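Local coordinates for toluene, o-xylene monooxygenase oxygenase subunit (Pseudomonas stutzeri, PDB 2INC), which forms part of the hydroxylase component of a bacterial monooxygenase that oxidises aromatic hydrocarbons such as toluene and o-xylene, at residues 209-214 / 281-285; 89-94 / 245-249; 116-121 / 189-193. One frame throughout, in Å; residues are numbered along the deposited sequence.

Contact 1: residues 209-214 / 281-285; sequences GEAFTA and WVAKW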
ATOM      1  N   GLY B 209      24.890 -26.810  16.672  1.00 32.80           N
ATOM      2  CA  GLY B 209      24.060 -27.268  17.815  1.00 33.65           C
ATOM      3  C   GLY B 209      24.633 -26.777  19.131  1.00 33.39           C
ATOM      4  O   GLY B 209      23.908 -26.386  20.035  1.00 35.01           O
ATOM      5  N   GLU B 210      25.945 -26.791  19.252  1.00 34.36           N
ATOM      6  CA  GLU B 210      26.567 -26.172  20.429  1.00 34.32           C
ATOM      7  C   GLU B 210      26.322 -24.677  20.516  1.00 34.35           C
ATOM      8  O   GLU B 210      26.128 -24.132  21.625  1.00 32.66           O
ATOM      9  CB  GLU B 210      28.064 -26.419  20.498  1.00 33.39           C
ATOM     10  CG  GLU B 210      28.501 -26.195  21.943  1.00 37.36           C
ATOM     11  CD  GLU B 210      29.958 -26.512  22.215  1.00 44.88           C
ATOM     12  OE1 GLU B 210      30.700 -26.842  21.265  1.00 43.73           O
ATOM     13  OE2 GLU B 210      30.341 -26.438  23.408  1.00 44.29           O
ATOM     14  N   ALA B 211      26.373 -24.001  19.367  1.00 33.69           N
ATOM     15  CA  ALA B 211      26.141 -22.546  19.318  1.00 33.54           C
ATOM     16  C   ALA B 211      24.758 -22.211  19.760  1.00 34.15           C
ATOM     17  O   ALA B 211      24.560 -21.319  20.590  1.00 34.87           O
ATOM     18  CB  ALA B 211      26.405 -21.981  17.885  1.00 32.89           C
ATOM     19  N   PHE B 212      23.788 -22.939  19.231  1.00 32.98           N
ATOM     20  CA  PHE B 212      22.433 -22.833  19.697  1.00 33.13           C
ATOM     21  C   PHE B 212      22.282 -23.050  21.206  1.00 33.31           C
ATOM     22  O   PHE B 212      21.572 -22.294  21.883  1.00 31.91           O
ATOM     23  CB  PHE B 212      21.564 -23.787  18.895  1.00 31.90           C
ATOM     24  CG  PHE B 212      20.153 -23.942  19.432  1.00 34.22           C
ATOM     25  CD1 PHE B 212      19.220 -22.922  19.293  1.00 30.26           C
ATOM     26  CD2 PHE B 212      19.786 -25.112  20.055  1.00 34.29           C
ATOM     27  CE1 PHE B 212      17.928 -23.039  19.794  1.00 35.22           C
ATOM     28  CE2 PHE B 212      18.477 -25.260  20.570  1.00 34.89           C
ATOM     29  CZ  PHE B 212      17.553 -24.213  20.420  1.00 32.38           C
ATOM     30  N   THR B 213      22.887 -24.116  21.734  1.00 33.75           N
ATOM     31  CA  THR B 213      22.783 -24.393  23.168  1.00 33.85           C
ATOM     32  C   THR B 213      23.475 -23.302  23.959  1.00 33.96           C
ATOM     33  O   THR B 213      22.895 -22.693  24.866  1.00 33.95           O
ATOM     34  CB  THR B 213      23.369 -25.787  23.473  1.00 34.17           C
ATOM     35  OG1 THR B 213      22.669 -26.753  22.674  1.00 34.33           O
ATOM     36  CG2 THR B 213      23.223 -26.119  24.965  1.00 32.35           C
ATOM     37  N   ALA B 214      24.713 -22.993  23.609  1.00 32.57           N
ATOM     38  CA  ALA B 214      25.431 -22.034  24.386  1.00 32.53           C
ATOM     39  C   ALA B 214      24.763 -20.672  24.374  1.00 34.87           C
ATOM     40  O   ALA B 214      24.642 -20.040  25.439  1.00 35.97           O
ATOM     41  CB  ALA B 214      26.932 -21.972  23.969  1.00 32.75           C
ATOM     42  N   TRP B 281      25.925 -30.590  26.548  1.00 41.94           N
ATOM     43  CA  TRP B 281      26.351 -29.205  26.225  1.00 40.96           C
ATOM     44  C   TRP B 281      25.879 -28.227  27.300  1.00 40.04           C
ATOM     45  O   TRP B 281      26.642 -27.356  27.731  1.00 39.41           O
ATOM     46  CB  TRP B 281      25.808 -28.787  24.851  1.00 40.34           C
ATOM     47  CG  TRP B 281      26.582 -29.310  23.688  1.00 39.45           C
ATOM     48  CD1 TRP B 281      27.928 -29.590  23.631  1.00 39.69           C
ATOM     49  CD2 TRP B 281      26.071 -29.528  22.376  1.00 39.35           C
ATOM     50  NE1 TRP B 281      28.269 -30.019  22.360  1.00 40.49           N
ATOM     51  CE2 TRP B 281      27.151 -29.964  21.567  1.00 40.33           C
ATOM     52  CE3 TRP B 281      24.799 -29.395  21.797  1.00 37.74           C
ATOM     53  CZ2 TRP B 281      26.992 -30.282  20.217  1.00 38.69           C
ATOM     54  CZ3 TRP B 281      24.646 -29.726  20.445  1.00 38.89           C
ATOM     55  CH2 TRP B 281      25.739 -30.169  19.685  1.00 38.39           C
ATOM     56  N   VAL B 282      24.644 -28.405  27.747  1.00 40.52           N
ATOM     57  CA  VAL B 282      24.084 -27.626  28.861  1.00 41.18           C
ATOM     58  C   VAL B 282      25.004 -27.789  30.091  1.00 42.85           C
ATOM     59  O   VAL B 282      25.353 -26.798  30.746  1.00 42.96           O
ATOM     60  CB  VAL B 282      22.591 -27.995  29.159  1.00 41.10           C
ATOM     61  CG1 VAL B 282      22.150 -27.455  30.515  1.00 41.79           C
ATOM     62  CG2 VAL B 282      21.627 -27.408  28.080  1.00 41.26           C
ATOM     63  N   ALA B 283      25.479 -29.022  30.358  1.00 42.82           N
ATOM     64  CA  ALA B 283      26.303 -29.240  31.553  1.00 43.06           C
ATOM     65  C   ALA B 283      27.660 -28.604  31.445  1.00 42.70           C
ATOM     66  O   ALA B 283      28.211 -28.193  32.467  1.00 42.70           O
ATOM     67  CB  ALA B 283      26.413 -30.740  31.929  1.00 44.12           C
ATOM     68  N   LYS B 284      28.176 -28.464  30.219  1.00 41.07           N
ATOM     69  CA  LYS B 284      29.458 -27.759  29.978  1.00 41.52           C
ATOM     70  C   LYS B 284      29.326 -26.251  30.227  1.00 40.93           C
ATOM     71  O   LYS B 284      30.232 -25.621  30.787  1.00 41.28           O
ATOM     72  CB  LYS B 284      29.915 -28.033  28.530  1.00 41.66           C
ATOM     73  CG  LYS B 284      31.047 -27.159  27.996  1.00 42.76           C
ATOM     74  CD  LYS B 284      31.358 -27.452  26.503  1.00 43.10           C
ATOM     75  CE  LYS B 284      32.432 -26.485  26.034  1.00 46.61           C
ATOM     76  NZ  LYS B 284      32.946 -26.776  24.686  1.00 46.93           N
ATOM     77  N   TRP B 285      28.207 -25.679  29.770  1.00 40.66           N
ATOM     78  CA  TRP B 285      28.034 -24.203  29.715  1.00 38.97           C
ATOM     79  C   TRP B 285      27.376 -23.654  30.996  1.00 40.37           C
ATOM     80  O   TRP B 285      27.700 -22.526  31.432  1.00 39.18           O
ATOM     81  CB  TRP B 285      27.297 -23.765  28.411  1.00 36.73           C
ATOM     82  CG  TRP B 285      28.159 -23.932  27.222  1.00 33.50           C
ATOM     83  CD1 TRP B 285      28.155 -24.966  26.325  1.00 33.34           C
ATOM     84  CD2 TRP B 285      29.248 -23.062  26.823  1.00 32.71           C
ATOM     85  NE1 TRP B 285      29.177 -24.789  25.399  1.00 34.28           N
ATOM     86  CE2 TRP B 285      29.836 -23.618  25.676  1.00 31.80           C
ATOM     87  CE3 TRP B 285      29.741 -21.862  27.317  1.00 32.72           C
ATOM     88  CZ2 TRP B 285      30.926 -23.037  25.033  1.00 34.72           C
ATOM     89  CZ3 TRP B 285      30.848 -21.272  26.679  1.00 36.00           C
ATOM     90  CH2 TRP B 285      31.406 -21.856  25.543  1.00 34.99           C
TER

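Contact 2: residues 89-94 / 245-249; sequences YVQGLF and LLAQA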
ATOM      1  N   TYR B  89       5.564   1.979  20.711  1.00 29.67           N
ATOM      2  CA  TYR B  89       5.430   1.996  22.150  1.00 31.78           C
ATOM      3  C   TYR B  89       6.704   2.482  22.877  1.00 32.71           C
ATOM      4  O   TYR B  89       6.660   3.412  23.688  1.00 33.58           O
ATOM      5  CB  TYR B  89       4.981   0.623  22.637  1.00 31.71           C
ATOM      6  CG  TYR B  89       5.061   0.433  24.128  1.00 33.60           C
ATOM      7  CD1 TYR B  89       4.254   1.183  25.004  1.00 35.82           C
ATOM      8  CD2 TYR B  89       5.910  -0.501  24.675  1.00 34.75           C
ATOM      9  CE1 TYR B  89       4.348   1.021  26.377  1.00 33.80           C
ATOM     10  CE2 TYR B  89       6.023  -0.654  26.044  1.00 37.93           C
ATOM     11  CZ  TYR B  89       5.216   0.109  26.888  1.00 35.03           C
ATOM     12  OH  TYR B  89       5.263  -0.064  28.247  1.00 34.92           O
ATOM     13  N   VAL B  90       7.830   1.861  22.610  1.00 33.41           N
ATOM     14  CA  VAL B  90       9.070   2.265  23.269  1.00 34.59           C
ATOM     15  C   VAL B  90       9.448   3.683  22.935  1.00 34.41           C
ATOM     16  O   VAL B  90       9.828   4.451  23.826  1.00 34.22           O
ATOM     17  CB  VAL B  90      10.229   1.273  22.926  1.00 35.11           C
ATOM     18  CG1 VAL B  90      11.564   1.832  23.415  1.00 35.99           C
ATOM     19  CG2 VAL B  90       9.928  -0.037  23.558  1.00 34.87           C
ATOM     20  N   GLN B  91       9.314   4.074  21.681  1.00 35.22           N
ATOM     21  CA  GLN B  91       9.712   5.422  21.319  1.00 37.80           C
ATOM     22  C   GLN B  91       8.731   6.442  21.931  1.00 37.29           C
ATOM     23  O   GLN B  91       9.153   7.512  22.340  1.00 36.97           O
ATOM     24  CB  GLN B  91       9.979   5.600  19.802  1.00 39.02           C
ATOM     25  CG  GLN B  91      10.885   4.442  19.174  1.00 43.82           C
ATOM     26  CD  GLN B  91      12.418   4.443  19.559  1.00 48.59           C
ATOM     27  OE1 GLN B  91      13.094   5.477  19.505  1.00 51.76           O
ATOM     28  NE2 GLN B  91      12.952   3.267  19.930  1.00 46.18           N
ATOM     29  N   GLY B  92       7.461   6.066  22.098  1.00 36.58           N
ATOM     30  CA  GLY B  92       6.571   6.912  22.828  1.00 36.24           C
ATOM     31  C   GLY B  92       7.016   7.096  24.264  1.00 36.64           C
ATOM     32  O   GLY B  92       6.993   8.224  24.762  1.00 36.51           O
ATOM     33  N   LEU B  93       7.359   5.994  24.950  1.00 36.66           N
ATOM     34  CA  LEU B  93       7.887   6.064  26.322  1.00 36.40           C
ATOM     35  C   LEU B  93       9.050   6.981  26.405  1.00 36.55           C
ATOM     36  O   LEU B  93       9.094   7.832  27.287  1.00 36.40           O
ATOM     37  CB  LEU B  93       8.385   4.730  26.846  1.00 37.65           C
ATOM     38  CG  LEU B  93       7.268   3.830  27.350  1.00 40.53           C
ATOM     39  CD1 LEU B  93       7.809   2.425  27.752  1.00 42.73           C
ATOM     40  CD2 LEU B  93       6.538   4.544  28.519  1.00 43.05           C
ATOM     41  N   PHE B  94      10.016   6.800  25.518  1.00 33.97           N
ATOM     42  CA  PHE B  94      11.188   7.687  25.519  1.00 35.13           C
ATOM     43  C   PHE B  94      10.749   9.140  25.358  1.00 35.41           C
ATOM     44  O   PHE B  94      11.264  10.040  26.034  1.00 36.21           O
ATOM     45  CB  PHE B  94      12.132   7.332  24.384  1.00 34.90           C
ATOM     46  CG  PHE B  94      12.872   5.998  24.571  1.00 36.30           C
ATOM     47  CD1 PHE B  94      13.720   5.534  23.560  1.00 37.47           C
ATOM     48  CD2 PHE B  94      12.714   5.234  25.726  1.00 35.70           C
ATOM     49  CE1 PHE B  94      14.399   4.358  23.687  1.00 35.95           C
ATOM     50  CE2 PHE B  94      13.406   4.000  25.867  1.00 39.68           C
ATOM     51  CZ  PHE B  94      14.263   3.594  24.846  1.00 36.43           C
ATOM     52  N   LEU B 245       9.926  -0.254  32.454  1.00 33.13           N
ATOM     53  CA  LEU B 245       9.110  -0.559  31.255  1.00 34.40           C
ATOM     54  C   LEU B 245       9.886  -1.051  30.036  1.00 33.42           C
ATOM     55  O   LEU B 245       9.408  -1.926  29.325  1.00 34.23           O
ATOM     56  CB  LEU B 245       8.254   0.652  30.876  1.00 33.05           C
ATOM     57  CG  LEU B 245       7.162   0.976  31.893  1.00 35.49           C
ATOM     58  CD1 LEU B 245       6.525   2.322  31.530  1.00 34.21           C
ATOM     59  CD2 LEU B 245       6.091  -0.137  31.960  1.00 36.12           C
ATOM     60  N   LEU B 246      11.036  -0.428  29.775  1.00 32.30           N
ATOM     61  CA  LEU B 246      11.929  -0.804  28.684  1.00 32.65           C
ATOM     62  C   LEU B 246      12.320  -2.290  28.790  1.00 34.20           C
ATOM     63  O   LEU B 246      12.273  -3.033  27.788  1.00 35.02           O
ATOM     64  CB  LEU B 246      13.196   0.067  28.735  1.00 33.08           C
ATOM     65  CG  LEU B 246      14.198  -0.168  27.596  1.00 31.99           C
ATOM     66  CD1 LEU B 246      13.422  -0.021  26.249  1.00 30.74           C
ATOM     67  CD2 LEU B 246      15.407   0.859  27.657  1.00 31.81           C
ATOM     68  N   ALA B 247      12.711  -2.730  29.985  1.00 32.93           N
ATOM     69  CA  ALA B 247      13.179  -4.083  30.174  1.00 33.17           C
ATOM     70  C   ALA B 247      12.033  -5.069  29.964  1.00 34.26           C
ATOM     71  O   ALA B 247      12.187  -6.160  29.382  1.00 33.68           O
ATOM     72  CB  ALA B 247      13.825  -4.226  31.607  1.00 33.52           C
ATOM     73  N   GLN B 248      10.850  -4.700  30.432  1.00 34.50           N
ATOM     74  CA  GLN B 248       9.680  -5.578  30.199  1.00 35.39           C
ATOM     75  C   GLN B 248       9.360  -5.661  28.684  1.00 34.51           C
ATOM     76  O   GLN B 248       8.980  -6.733  28.194  1.00 35.01           O
ATOM     77  CB  GLN B 248       8.483  -5.033  30.980  1.00 35.64           C
ATOM     78  CG  GLN B 248       7.210  -5.858  30.823  1.00 41.71           C
ATOM     79  CD  GLN B 248       6.090  -5.283  31.662  1.00 46.80           C
ATOM     80  OE1 GLN B 248       6.326  -4.365  32.446  1.00 52.01           O
ATOM     81  NE2 GLN B 248       4.870  -5.814  31.508  1.00 44.93           N
ATOM     82  N   ALA B 249       9.510  -4.521  27.959  1.00 34.01           N
ATOM     83  CA  ALA B 249       9.281  -4.473  26.505  1.00 33.44           C
ATOM     84  C   ALA B 249      10.267  -5.406  25.793  1.00 34.06           C
ATOM     85  O   ALA B 249       9.916  -6.117  24.874  1.00 35.07           O
ATOM     86  CB  ALA B 249       9.450  -3.089  25.997  1.00 33.79           C
TER
HETATM   87  O   HOH W   1       6.630  -2.299  29.091  1.00 34.30           O

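Contact 3: residues 116-121 / 189-193; sequences RFYTPA and DPAWQ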
ATOM      1  N   ARG B 116      26.978   1.597  36.052  1.00 32.53           N
ATOM      2  CA  ARG B 116      27.700   0.356  36.289  1.00 31.55           C
ATOM      3  C   ARG B 116      27.009  -0.832  35.713  1.00 33.15           C
ATOM      4  O   ARG B 116      27.673  -1.696  35.114  1.00 33.05           O
ATOM      5  CB  ARG B 116      27.863   0.106  37.800  1.00 31.96           C
ATOM      6  CG  ARG B 116      28.751  -1.101  38.134  1.00 30.78           C
ATOM      7  CD  ARG B 116      29.215  -1.058  39.576  1.00 32.91           C
ATOM      8  NE  ARG B 116      30.084  -2.226  39.789  1.00 34.74           N
ATOM      9  CZ  ARG B 116      30.218  -2.886  40.922  1.00 37.20           C
ATOM     10  NH1 ARG B 116      29.539  -2.504  42.020  1.00 38.73           N
ATOM     11  NH2 ARG B 116      31.049  -3.932  40.952  1.00 34.43           N
ATOM     12  N   PHE B 117      25.687  -0.903  35.950  1.00 30.86           N
ATOM     13  CA  PHE B 117      24.913  -2.096  35.634  1.00 31.69           C
ATOM     14  C   PHE B 117      24.018  -2.024  34.414  1.00 32.12           C
ATOM     15  O   PHE B 117      23.552  -3.086  33.952  1.00 30.82           O
ATOM     16  CB  PHE B 117      24.011  -2.443  36.806  1.00 30.59           C
ATOM     17  CG  PHE B 117      24.770  -2.855  38.037  1.00 33.64           C
ATOM     18  CD1 PHE B 117      25.294  -4.138  38.141  1.00 32.44           C
ATOM     19  CD2 PHE B 117      25.012  -1.933  39.068  1.00 33.78           C
ATOM     20  CE1 PHE B 117      26.012  -4.527  39.292  1.00 33.93           C
ATOM     21  CE2 PHE B 117      25.729  -2.312  40.218  1.00 34.10           C
ATOM     22  CZ  PHE B 117      26.212  -3.637  40.332  1.00 32.52           C
ATOM     23  N   TYR B 118      23.753  -0.814  33.923  1.00 31.21           N
ATOM     24  CA  TYR B 118      22.881  -0.686  32.735  1.00 31.34           C
ATOM     25  C   TYR B 118      23.590  -0.349  31.431  1.00 31.52           C
ATOM     26  O   TYR B 118      23.584  -1.139  30.488  1.00 30.92           O
ATOM     27  CB  TYR B 118      21.709   0.284  33.049  1.00 32.12           C
ATOM     28  CG  TYR B 118      20.865   0.550  31.808  1.00 33.04           C
ATOM     29  CD1 TYR B 118      20.872   1.793  31.185  1.00 38.92           C
ATOM     30  CD2 TYR B 118      20.105  -0.460  31.261  1.00 33.59           C
ATOM     31  CE1 TYR B 118      20.121   2.036  30.038  1.00 37.75           C
ATOM     32  CE2 TYR B 118      19.356  -0.234  30.096  1.00 34.24           C
ATOM     33  CZ  TYR B 118      19.367   1.014  29.515  1.00 35.33           C
ATOM     34  OH  TYR B 118      18.609   1.240  28.382  1.00 35.28           O
ATOM     35  N   THR B 119      24.245   0.800  31.354  1.00 31.17           N
ATOM     36  CA  THR B 119      24.781   1.193  30.084  1.00 32.79           C
ATOM     37  C   THR B 119      25.861   0.263  29.463  1.00 33.03           C
ATOM     38  O   THR B 119      25.922   0.170  28.209  1.00 33.73           O
ATOM     39  CB  THR B 119      25.158   2.660  30.054  1.00 33.08           C
ATOM     40  OG1 THR B 119      26.134   2.873  31.034  1.00 35.17           O
ATOM     41  CG2 THR B 119      23.901   3.525  30.398  1.00 34.36           C
ATOM     42  N   PRO B 120      26.705  -0.418  30.287  1.00 32.99           N
ATOM     43  CA  PRO B 120      27.656  -1.345  29.660  1.00 33.56           C
ATOM     44  C   PRO B 120      27.030  -2.515  28.957  1.00 33.05           C
ATOM     45  O   PRO B 120      27.709  -3.201  28.203  1.00 34.06           O
ATOM     46  CB  PRO B 120      28.517  -1.859  30.822  1.00 31.52           C
ATOM     47  CG  PRO B 120      28.379  -0.833  31.876  1.00 32.41           C
ATOM     48  CD  PRO B 120      26.985  -0.281  31.739  1.00 33.20           C
ATOM     49  N   ALA B 121      25.746  -2.740  29.170  1.00 33.37           N
ATOM     50  CA  ALA B 121      25.047  -3.788  28.452  1.00 33.96           C
ATOM     51  C   ALA B 121      25.058  -3.580  26.914  1.00 34.52           C
ATOM     52  O   ALA B 121      24.731  -4.518  26.195  1.00 33.65           O
ATOM     53  CB  ALA B 121      23.626  -3.929  28.964  1.00 33.56           C
ATOM     54  N   ASP B 189      35.245  -4.573  35.312  1.00 36.18           N
ATOM     55  CA  ASP B 189      34.485  -4.596  36.543  1.00 35.63           C
ATOM     56  C   ASP B 189      34.164  -6.034  36.879  1.00 35.63           C
ATOM     57  O   ASP B 189      33.589  -6.722  36.034  1.00 35.87           O
ATOM     58  CB  ASP B 189      33.157  -3.788  36.353  1.00 35.41           C
ATOM     59  CG  ASP B 189      32.367  -3.616  37.641  1.00 36.63           C
ATOM     60  OD1 ASP B 189      31.867  -2.489  37.877  1.00 36.54           O
ATOM     61  OD2 ASP B 189      32.176  -4.586  38.409  1.00 38.04           O
ATOM     62  N   PRO B 190      34.459  -6.475  38.124  1.00 36.12           N
ATOM     63  CA  PRO B 190      34.177  -7.854  38.498  1.00 36.84           C
ATOM     64  C   PRO B 190      32.742  -8.220  38.190  1.00 37.24           C
ATOM     65  O   PRO B 190      32.504  -9.412  37.877  1.00 37.53           O
ATOM     66  CB  PRO B 190      34.340  -7.881  40.028  1.00 37.41           C
ATOM     67  CG  PRO B 190      35.172  -6.625  40.350  1.00 38.75           C
ATOM     68  CD  PRO B 190      35.070  -5.693  39.226  1.00 35.51           C
ATOM     69  N   ALA B 191      31.795  -7.251  38.297  1.00 35.85           N
ATOM     70  CA  ALA B 191      30.361  -7.590  38.127  1.00 34.59           C
ATOM     71  C   ALA B 191      30.089  -8.125  36.735  1.00 34.24           C
ATOM     72  O   ALA B 191      29.134  -8.910  36.558  1.00 32.51           O
ATOM     73  CB  ALA B 191      29.449  -6.399  38.380  1.00 35.30           C
ATOM     74  N   TRP B 192      30.913  -7.730  35.768  1.00 31.49           N
ATOM     75  CA  TRP B 192      30.666  -8.147  34.359  1.00 33.31           C
ATOM     76  C   TRP B 192      31.564  -9.274  33.858  1.00 34.91           C
ATOM     77  O   TRP B 192      31.378  -9.761  32.729  1.00 34.32           O
ATOM     78  CB  TRP B 192      30.912  -6.977  33.428  1.00 32.93           C
ATOM     79  CG  TRP B 192      29.826  -5.960  33.506  1.00 34.81           C
ATOM     80  CD1 TRP B 192      29.890  -4.783  34.179  1.00 36.02           C
ATOM     81  CD2 TRP B 192      28.529  -6.006  32.876  1.00 35.13           C
ATOM     82  NE1 TRP B 192      28.707  -4.077  34.028  1.00 35.95           N
ATOM     83  CE2 TRP B 192      27.850  -4.814  33.246  1.00 36.79           C
ATOM     84  CE3 TRP B 192      27.868  -6.938  32.050  1.00 36.55           C
ATOM     85  CZ2 TRP B 192      26.551  -4.508  32.799  1.00 34.86           C
ATOM     86  CZ3 TRP B 192      26.549  -6.633  31.612  1.00 36.01           C
ATOM     87  CH2 TRP B 192      25.917  -5.419  31.985  1.00 34.03           C
ATOM     88  N   GLN B 193      32.524  -9.691  34.675  1.00 35.40           N
ATOM     89  CA  GLN B 193      33.470 -10.692  34.216  1.00 34.79           C
ATOM     90  C   GLN B 193      32.899 -12.113  34.020  1.00 35.00           C
ATOM     91  O   GLN B 193      33.364 -12.828  33.133  1.00 36.89           O
ATOM     92  CB  GLN B 193      34.732 -10.666  35.076  1.00 36.35           C
ATOM     93  CG  GLN B 193      35.681  -9.446  34.840  1.00 32.25           C
ATOM     94  CD  GLN B 193      35.468  -8.806  33.495  1.00 36.69           C
ATOM     95  OE1 GLN B 193      35.978  -9.315  32.469  1.00 34.30           O
ATOM     96  NE2 GLN B 193      34.696  -7.683  33.454  1.00 33.67           N
TER

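Contact 1: residues 209-214 / 281-285
Trp281 lays its indole against the first turn of helix 208-237, overlapping Gly209 and Glu210. Its CZ3 is 3.2 Å from C of Gly209, and N of Glu210 sits over one face of the ring, 3.4 Å from Trp281 CH2. Such closeness needs a residue without a side chain: an ideal CB on Gly209 would clash with Trp281 CZ3. The extended chain of Glu210 runs on across the same indole, its CG 3.8 Å from the centroid of the five-membered ring and almost on the ring normal, a CH-pi contact. Its carboxylate then reaches two partners on the other helix. Glu210 OE2 accepts from Trp285 NE1 at 2.8 Å, in the indole plane, and forms a salt bridge with Lys284 NZ at 2.9 Å. A long acid suits this place, since its methylenes serve the aromatic face and its charge serves the polar groups beyond. One turn on, the small Ala214 leaves room for the Trp285 indole: its CB makes a second CH-pi contact, 3.7 Å from the centroid of the Trp285 five-membered ring, while Thr213 CG2 meets Val282 CG2 at 3.7 Å. Thr213 OG1 donates to Gly209 O at 2.9 Å within its own helix. Beyond the pair, Ser58, Pro59 and Leu60 touch Trp281, and helix 190-202 packs on Trp285. The short axes cross at -53°, 9.7 Å apart, an oblique helix-on-helix packing common in all-alpha proteins, here joining helix 274-299 to the start of a long helix of the ferritin-like region.

Contact 2: residues 89-94 / 245-249
This is an almost purely apolar packing of two antiparallel helices, 76-99 and 241-268, buried in the ferritin-like part of the chain beside the second copy of the subunit. The short axes run 10.7 Å apart at 172°. Leu93 CD1 presses on Leu245 CB at 3.6 Å. Val90 splits its contacts, CG1 lying 3.9 Å from Leu246 CD1 and CG2 3.9 Å from Ala249 CB; a branched residue fits between a leucine and a small alanine. Phe94 starts sideways, yet its CZ comes within 4.0 Å of Leu246 CD1, and its ring also meets that of Tyr164. Helix 142-172 closes one flank through His161, which touches Val90 and Leu246, while Gln96 and Arg100 of the second subunit pack on Tyr89 and Leu245 respectively. The one polar link is indirect: Tyr89 OH donates to a water at 2.8 Å, and that water donates to Leu245 O at 2.8 Å, a carbonyl already taken by Ala249 N. Cohesion between these helices therefore rests on van der Waals fit and exclusion of solvent, with the single water satisfying a buried phenol where no direct bond forms.

Contact 3: residues 116-121 / 189-193
Trp192, Arg116 and Asp189 carry this contact between the end of helix 108-117 and the beginning of helix 190-202. The indole of Trp192 is the largest piece: it reaches across to the type I beta turn Tyr118-Ala121 after helix 108-117, where CZ2 lies 3.8 Å from Pro120 CB and CH2 4.1 Å from Ala121 CB. Its NE1 donates to Arg116 O at 2.8 Å, close to linear. That carbonyl stands where a continuing helix would offer it the N of Pro120, but proline has no proton to give there, so the indole supplies one instead. Arg116 extends its side chain to Asp189 in a two-pronged salt bridge, NE to OD1 at 2.6 Å and NH2 to OD2 at 2.9 Å. Asp189 is also the N-cap of helix 190-202, its OD2 accepting from Ala191 N at 2.7 Å. A short acid is apt here, able to hold the first turn and the guanidinium together. Ala191 CB packs on Phe117 CE1 at 4.0 Å, a small residue leaving room for the ring. Tyr296 of helix 274-299 meets the rings of both Phe117 and Trp192 edge-to-face and bonds to Phe117 O. Directional bonds thus fix how one helix end meets another's start, satisfying backbone groups at helix termini; the indole bond is buried among apolar side chains, whereas the salt bridge lies at the more open edge.

All three contacts belong to one all-helical subunit but use six different helices. Along the chain 76-99 is followed by 108-117, 190-202 by 208-237, and 208-237, 241-268 and 274-299 follow one another. Contact 2 spans the longest stretch, and both segments of contact 3 fall between its two. Contact 1 begins after contact 3 and crosses contact 2. Contacts 1 and 2 lie 32 Å apart, on opposite sides of the chain's centre; contact 3 is 24 Å from contact 1 and 22 Å from contact 2, centre to centre. Contacts 2 and 3 touch, Leu246 CD2 lying 3.3 Å from Tyr118 OH. Helix 274-299 serves contact 1 and reaches contact 3 through Tyr296, tying together separate regions of the ferritin-like fold.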